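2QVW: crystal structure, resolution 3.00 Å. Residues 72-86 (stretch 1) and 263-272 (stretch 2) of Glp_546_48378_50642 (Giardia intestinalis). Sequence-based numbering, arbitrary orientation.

Stretch 1 72-86: ILFQLLGPTFPASWT
Stretch 2 263-272: ALQFLPEIAK

No hydrogen bond joins these stretches; apolar packing holds them, burying 508 Å² in all. Both run the same way, with an uneven register: CA atoms of Leu73 and Leu264 lie 7.6 Å apart, those of Leu77 and Gln265 6.6 Å, those of Trp85 and Ala271 6.0 Å. Stretch 1 begins as a helix, and Gly78 is the first residue to leave helical phi/psi (96°, 178°); a CB there would jam against the preceding carbonyl. A type I turn runs from Gly78 to Phe81. Phe81 and Pro82 are extended, Ala83 bends (phi -57°, psi 72°), and Ser84 (phi -179°, psi 111°) takes the N-cap position before the helix at Trp85.

Leu264, near the end of an incoming helix and pointing toward stretch 1 with off-rotamer chi angles (140°, 92°), is the hub: its CD1 meets Leu73 CD2 at 3.5 Å, its CD2 meets Leu76 CB at 3.7 Å. It opens a type I turn to Leu267. Gln265, m at chi1 and chi2, sets its OE1 3.5 Å from Leu77 CD2, a van der Waals contact. Leu267 (m, t) places CB 3.4 Å from Trp85 CH2, oblique to the indole (chi1 -59°, chi2 117°). Helix resumes, and Pro268, C-gamma exo, lays CG over one face of Phe81 (chi1 -70°), 4.0 Å from the ring centroid, a CH-pi contact. Ala271 closes the contact, its CB 4.3 Å from Trp85 CB; its small side chain accompanies the closest backbone approach in the register.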

# COMPACT_ATOMS: atom_id res chain seq x y z
N ILE A 72 -20.94 24.47 -18.53
CA ILE A 72 -20.99 23.92 -19.87
C ILE A 72 -21.09 22.42 -19.73
O ILE A 72 -22.04 21.80 -20.20
CB ILE A 72 -19.70 24.18 -20.65
CG1 ILE A 72 -19.32 25.66 -20.60
CG2 ILE A 72 -19.89 23.75 -22.08
CD1 ILE A 72 -20.15 26.55 -21.47
N LEU A 73 -20.09 21.84 -19.07
CA LEU A 73 -20.01 20.40 -18.84
C LEU A 73 -21.29 19.84 -18.24
O LEU A 73 -21.88 18.90 -18.77
CB LEU A 73 -18.84 20.07 -17.92
CG LEU A 73 -17.44 20.54 -18.35
CD1 LEU A 73 -16.48 20.40 -17.17
CD2 LEU A 73 -16.96 19.75 -19.55
N PHE A 74 -21.71 20.41 -17.11
CA PHE A 74 -22.91 19.97 -16.44
C PHE A 74 -24.12 19.96 -17.37
O PHE A 74 -25.06 19.18 -17.19
CB PHE A 74 -23.18 20.86 -15.23
CG PHE A 74 -22.22 20.64 -14.10
CD1 PHE A 74 -21.59 21.71 -13.48
CD2 PHE A 74 -21.95 19.34 -13.65
CE1 PHE A 74 -20.70 21.49 -12.43
CE2 PHE A 74 -21.07 19.12 -12.60
CZ PHE A 74 -20.44 20.20 -11.99
N GLN A 75 -24.09 20.83 -18.37
CA GLN A 75 -25.19 20.90 -19.32
C GLN A 75 -25.06 19.82 -20.37
O GLN A 75 -26.05 19.25 -20.80
CB GLN A 75 -25.23 22.27 -19.97
CG GLN A 75 -26.49 22.50 -20.74
CD GLN A 75 -26.78 23.97 -20.90
OE1 GLN A 75 -25.98 24.72 -21.46
NE2 GLN A 75 -27.93 24.40 -20.39
N LEU A 76 -23.84 19.54 -20.79
CA LEU A 76 -23.61 18.50 -21.78
C LEU A 76 -23.90 17.12 -21.15
O LEU A 76 -24.15 16.15 -21.86
CB LEU A 76 -22.16 18.54 -22.27
CG LEU A 76 -21.73 19.84 -22.96
CD1 LEU A 76 -20.29 19.71 -23.38
CD2 LEU A 76 -22.60 20.11 -24.17
N LEU A 77 -23.85 17.05 -19.83
CA LEU A 77 -24.10 15.81 -19.11
C LEU A 77 -25.59 15.56 -18.95
O LEU A 77 -26.02 14.42 -18.73
CB LEU A 77 -23.42 15.83 -17.74
CG LEU A 77 -21.92 15.48 -17.68
CD1 LEU A 77 -21.37 15.87 -16.33
CD2 LEU A 77 -21.70 13.99 -17.94
N GLY A 78 -26.39 16.62 -19.03
CA GLY A 78 -27.82 16.44 -18.92
C GLY A 78 -28.44 16.66 -17.56
O GLY A 78 -27.74 16.95 -16.59
N PRO A 79 -29.78 16.54 -17.46
CA PRO A 79 -30.61 16.71 -16.26
C PRO A 79 -30.50 15.60 -15.22
O PRO A 79 -31.01 15.75 -14.11
CB PRO A 79 -32.03 16.79 -16.83
CG PRO A 79 -31.81 17.24 -18.26
CD PRO A 79 -30.62 16.43 -18.66
N THR A 80 -29.86 14.49 -15.57
CA THR A 80 -29.70 13.38 -14.63
C THR A 80 -28.50 13.63 -13.72
O THR A 80 -28.15 12.80 -12.87
CB THR A 80 -29.47 12.05 -15.36
OG1 THR A 80 -28.38 12.19 -16.28
CG2 THR A 80 -30.72 11.63 -16.12
N PHE A 81 -27.86 14.78 -13.91
CA PHE A 81 -26.70 15.16 -13.15
C PHE A 81 -26.82 16.59 -12.63
O PHE A 81 -27.01 17.53 -13.41
CB PHE A 81 -25.45 15.06 -14.03
CG PHE A 81 -25.06 13.65 -14.37
CD1 PHE A 81 -24.66 12.77 -13.37
CD2 PHE A 81 -25.07 13.22 -15.69
CE1 PHE A 81 -24.25 11.47 -13.68
CE2 PHE A 81 -24.66 11.92 -16.01
CZ PHE A 81 -24.26 11.04 -15.01
N PRO A 82 -26.73 16.78 -11.29
CA PRO A 82 -26.83 18.11 -10.68
C PRO A 82 -25.54 18.92 -10.93
O PRO A 82 -24.44 18.44 -10.65
CB PRO A 82 -27.05 17.80 -9.20
CG PRO A 82 -26.30 16.51 -9.01
CD PRO A 82 -26.68 15.73 -10.26
N ALA A 83 -25.68 20.14 -11.44
CA ALA A 83 -24.51 20.96 -11.73
C ALA A 83 -23.61 21.19 -10.52
O ALA A 83 -23.54 22.30 -9.99
CB ALA A 83 -24.95 22.29 -12.33
N SER A 84 -22.91 20.14 -10.11
CA SER A 84 -22.00 20.22 -8.98
C SER A 84 -21.34 18.87 -8.79
O SER A 84 -22.00 17.91 -8.41
CB SER A 84 -22.76 20.59 -7.71
OG SER A 84 -21.87 20.82 -6.63
N TRP A 85 -20.04 18.81 -9.05
CA TRP A 85 -19.28 17.57 -8.90
C TRP A 85 -19.38 17.06 -7.46
O TRP A 85 -19.65 15.88 -7.22
CB TRP A 85 -17.82 17.80 -9.24
CG TRP A 85 -17.61 18.29 -10.63
CD1 TRP A 85 -17.08 19.50 -11.01
CD2 TRP A 85 -17.89 17.58 -11.85
NE1 TRP A 85 -17.01 19.58 -12.38
CE2 TRP A 85 -17.49 18.42 -12.92
CE3 TRP A 85 -18.42 16.32 -12.13
CZ2 TRP A 85 -17.62 18.03 -14.26
CZ3 TRP A 85 -18.55 15.93 -13.46
CH2 TRP A 85 -18.15 16.79 -14.51
N THR A 86 -19.16 17.97 -6.52
CA THR A 86 -19.22 17.64 -5.10
C THR A 86 -20.58 17.05 -4.73
O THR A 86 -20.68 16.17 -3.88
CB THR A 86 -18.99 18.90 -4.25
OG1 THR A 86 -17.67 19.39 -4.51
CG2 THR A 86 -19.15 18.59 -2.77
N ALA A 263 -16.01 11.06 -23.34
CA ALA A 263 -15.02 10.96 -22.28
C ALA A 263 -15.55 11.67 -21.03
O ALA A 263 -15.36 11.21 -19.91
CB ALA A 263 -13.72 11.59 -22.71
N LEU A 264 -16.24 12.78 -21.27
CA LEU A 264 -16.82 13.61 -20.23
C LEU A 264 -17.95 12.91 -19.50
O LEU A 264 -18.40 13.36 -18.46
CB LEU A 264 -17.32 14.92 -20.86
CG LEU A 264 -18.63 15.55 -20.41
CD1 LEU A 264 -18.38 16.54 -19.29
CD2 LEU A 264 -19.27 16.25 -21.60
N GLN A 265 -18.43 11.82 -20.07
CA GLN A 265 -19.50 11.09 -19.42
C GLN A 265 -18.91 10.26 -18.27
O GLN A 265 -19.63 9.65 -17.49
CB GLN A 265 -20.18 10.17 -20.43
CG GLN A 265 -20.71 10.88 -21.67
CD GLN A 265 -21.64 12.01 -21.34
OE1 GLN A 265 -22.59 11.85 -20.57
NE2 GLN A 265 -21.39 13.17 -21.92
N PHE A 266 -17.59 10.27 -18.16
CA PHE A 266 -16.92 9.53 -17.11
C PHE A 266 -16.31 10.45 -16.07
O PHE A 266 -15.31 10.10 -15.46
CB PHE A 266 -15.81 8.65 -17.69
CG PHE A 266 -16.31 7.55 -18.58
CD1 PHE A 266 -16.33 7.70 -19.96
CD2 PHE A 266 -16.75 6.35 -18.03
CE1 PHE A 266 -16.78 6.68 -20.80
CE2 PHE A 266 -17.20 5.32 -18.85
CZ PHE A 266 -17.22 5.49 -20.24
N LEU A 267 -16.89 11.63 -15.89
CA LEU A 267 -16.38 12.55 -14.90
C LEU A 267 -17.18 12.42 -13.61
O LEU A 267 -16.64 12.58 -12.51
CB LEU A 267 -16.41 13.99 -15.40
CG LEU A 267 -15.36 14.34 -16.45
CD1 LEU A 267 -15.37 15.83 -16.67
CD2 LEU A 267 -13.99 13.88 -15.98
N PRO A 268 -18.50 12.15 -13.73
CA PRO A 268 -19.24 12.03 -12.48
C PRO A 268 -18.52 10.96 -11.65
O PRO A 268 -18.35 11.10 -10.43
CB PRO A 268 -20.61 11.57 -12.96
CG PRO A 268 -20.73 12.20 -14.30
CD PRO A 268 -19.38 11.94 -14.89
N GLU A 269 -18.08 9.91 -12.35
CA GLU A 269 -17.37 8.78 -11.77
C GLU A 269 -16.02 9.17 -11.18
O GLU A 269 -15.64 8.64 -10.13
CB GLU A 269 -17.15 7.69 -12.82
CG GLU A 269 -18.40 7.28 -13.59
CD GLU A 269 -19.48 6.66 -12.72
OE1 GLU A 269 -19.18 5.70 -11.99
OE2 GLU A 269 -20.63 7.14 -12.78
N ILE A 270 -15.28 10.07 -11.84
CA ILE A 270 -14.00 10.48 -11.26
C ILE A 270 -14.31 11.21 -9.97
O ILE A 270 -13.60 11.07 -8.97
CB ILE A 270 -13.20 11.42 -12.16
CG1 ILE A 270 -12.78 10.69 -13.44
CG2 ILE A 270 -11.96 11.91 -11.42
CD1 ILE A 270 -11.88 11.52 -14.32
N ALA A 271 -15.38 12.00 -10.00
CA ALA A 271 -15.80 12.73 -8.81
C ALA A 271 -16.15 11.69 -7.76
O ALA A 271 -15.62 11.72 -6.64
CB ALA A 271 -17.01 13.60 -9.12
N LYS A 272 -17.05 10.77 -8.13
CA LYS A 272 -17.50 9.68 -7.25
C LYS A 272 -16.28 8.99 -6.65
O LYS A 272 -16.29 8.59 -5.49
CB LYS A 272 -18.27 8.63 -8.05
CG LYS A 272 -19.59 9.07 -8.67
CD LYS A 272 -20.24 7.87 -9.36
CE LYS A 272 -21.57 8.21 -10.00
NZ LYS A 272 -22.16 7.01 -10.63